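Local atomic coordinates of quinoline 2-oxidoreductase medium subunit (Pseudomonas putida, PDB entry 1T3Q), a protein that binds FAD as the flavin-carrying medium subunit of quinoline 2-oxidoreductase, a molybdenum hydroxylase acting on quinoline. Residues G132-I137 with V143-A148. Residues are numbered along the deposited sequence; the frame is centred on the assembly and turned at random.
Sequences GATMYI and VRSVSA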
loop_
_atom_site.group_PDB
_atom_site.type_symbol
_atom_site.label_atom_id
_atom_site.label_comp_id
_atom_site.label_asym_id
_atom_site.label_seq_id
_atom_site.Cartn_x
_atom_site.Cartn_y
_atom_site.Cartn_z
ATOM N N GLY C 132 36.751 33.848 -37.779
ATOM C CA GLY C 132 36.362 34.184 -39.138
ATOM C C GLY C 132 35.755 33.026 -39.906
ATOM O O GLY C 132 36.064 32.818 -41.078
ATOM N N ALA C 133 34.879 32.270 -39.257
ATOM C CA ALA C 133 34.248 31.140 -39.916
ATOM C C ALA C 133 33.109 31.596 -40.825
ATOM O O ALA C 133 32.659 32.742 -40.757
ATOM C CB ALA C 133 33.727 30.153 -38.879
ATOM N N THR C 134 32.658 30.687 -41.680
ATOM C CA THR C 134 31.560 30.966 -42.594
ATOM C C THR C 134 30.438 29.961 -42.348
ATOM O O THR C 134 30.694 28.769 -42.214
ATOM C CB THR C 134 32.007 30.836 -44.067
ATOM O OG1 THR C 134 33.056 31.776 -44.337
ATOM C CG2 THR C 134 30.835 31.100 -45.007
ATOM N N MET C 135 29.203 30.443 -42.279
ATOM C CA MET C 135 28.061 29.559 -42.084
ATOM C C MET C 135 27.381 29.310 -43.417
ATOM O O MET C 135 27.228 30.230 -44.226
ATOM C CB MET C 135 27.024 30.174 -41.137
ATOM C CG MET C 135 27.256 29.887 -39.673
ATOM S SD MET C 135 28.688 30.750 -39.099
ATOM C CE MET C 135 28.375 30.776 -37.323
ATOM N N TYR C 136 26.978 28.065 -43.642
ATOM C CA TYR C 136 26.272 27.714 -44.863
ATOM C C TYR C 136 24.857 27.360 -44.445
ATOM O O TYR C 136 24.637 26.430 -43.668
ATOM C CB TYR C 136 26.975 26.563 -45.577
ATOM C CG TYR C 136 28.297 27.013 -46.155
ATOM C CD1 TYR C 136 29.423 27.156 -45.343
ATOM C CD2 TYR C 136 28.401 27.390 -47.494
ATOM C CE1 TYR C 136 30.619 27.670 -45.847
ATOM C CE2 TYR C 136 29.593 27.909 -48.009
ATOM C CZ TYR C 136 30.695 28.047 -47.178
ATOM O OH TYR C 136 31.868 28.572 -47.673
ATOM N N ILE C 137 23.907 28.138 -44.955
ATOM C CA ILE C 137 22.500 27.998 -44.614
ATOM C C ILE C 137 21.640 27.535 -45.781
ATOM O O ILE C 137 21.683 28.120 -46.864
ATOM C CB ILE C 137 21.968 29.350 -44.099
ATOM C CG1 ILE C 137 22.843 29.824 -42.931
ATOM C CG2 ILE C 137 20.513 29.218 -43.684
ATOM C CD1 ILE C 137 22.652 31.281 -42.550
ATOM N N VAL C 143 21.488 26.979 -51.066
ATOM C CA VAL C 143 22.416 27.235 -49.967
ATOM C C VAL C 143 23.150 28.568 -50.100
ATOM O O VAL C 143 23.738 28.866 -51.142
ATOM C CB VAL C 143 23.469 26.106 -49.867
ATOM C CG1 VAL C 143 24.470 26.412 -48.759
ATOM C CG2 VAL C 143 22.775 24.775 -49.604
ATOM N N ARG C 144 23.113 29.364 -49.034
ATOM C CA ARG C 144 23.787 30.658 -49.012
ATOM C C ARG C 144 24.822 30.656 -47.890
ATOM O O ARG C 144 24.745 29.847 -46.963
ATOM C CB ARG C 144 22.780 31.786 -48.771
ATOM C CG ARG C 144 22.235 31.850 -47.345
ATOM C CD ARG C 144 21.083 32.842 -47.251
ATOM N NE ARG C 144 20.514 32.924 -45.908
ATOM C CZ ARG C 144 20.989 33.693 -44.935
ATOM N NH1 ARG C 144 20.399 33.697 -43.745
ATOM N NH2 ARG C 144 22.042 34.469 -45.152
ATOM N N SER C 145 25.793 31.555 -47.977
ATOM C CA SER C 145 26.822 31.634 -46.951
ATOM C C SER C 145 26.835 33.014 -46.319
ATOM O O SER C 145 26.448 34.003 -46.942
ATOM C CB SER C 145 28.202 31.324 -47.544
ATOM O OG SER C 145 28.583 32.300 -48.496
ATOM N N VAL C 146 27.275 33.073 -45.071
ATOM C CA VAL C 146 27.351 34.330 -44.349
ATOM C C VAL C 146 28.474 34.173 -43.337
ATOM O O VAL C 146 28.698 33.076 -42.826
ATOM C CB VAL C 146 26.019 34.630 -43.631
ATOM C CG1 VAL C 146 25.694 33.523 -42.652
ATOM C CG2 VAL C 146 26.096 35.970 -42.930
ATOM N N SER C 147 29.198 35.252 -43.061
ATOM C CA SER C 147 30.291 35.166 -42.101
ATOM C C SER C 147 29.716 34.938 -40.714
ATOM O O SER C 147 28.566 35.296 -40.442
ATOM C CB SER C 147 31.120 36.451 -42.099
ATOM O OG SER C 147 30.435 37.501 -41.443
ATOM N N ALA C 148 30.522 34.339 -39.843
ATOM C CA ALA C 148 30.111 34.064 -38.475
ATOM C C ALA C 148 29.761 35.376 -37.779
ATOM O O ALA C 148 28.834 35.431 -36.973
ATOM C CB ALA C 148 31.233 33.353 -37.725
#
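Met135 and Val146 face each other as a hydrogen-bonded antiparallel pair, Met135 N reaching Val146 O at 2.7 Å and Val146 N returning to Met135 O. Ile137 and Arg144 repeat this two residues on, and Ala148 N, opening helix 148-151, adds a last bond to Ala133 O. On the face carrying Met135, Ile137 and Arg144 the packing is largely apolar: Ile137 CD1 sits 3.8 Å from Val146 CG1, and Met135, bent at chi2 (70°), brings its CE within 3.9 Å of Ala148 CB. Arg144 runs alongside Ile137, extended from CG to NE, and one guanidinium face lies against Ile137 CD1, 3.5 Å from NH1, while NE pairs with Glu164 and NH2 with Asp159 in salt bridges. Replacing this arginine by an alanine would probably leave both carboxylates without their cationic mate and take away the flat group beside Ile137 CD1. On the other face Ser145 CB makes a CH-pi contact over the Tyr136 ring, 4.1 Å from its centroid, and Thr134 CG2 touches the same CB. The strands form a beta hairpin at the edge of the FAD-binding domain's antiparallel sheet, where Met135 packs on Leu166, an FAD-binding residue of the neighbouring strand.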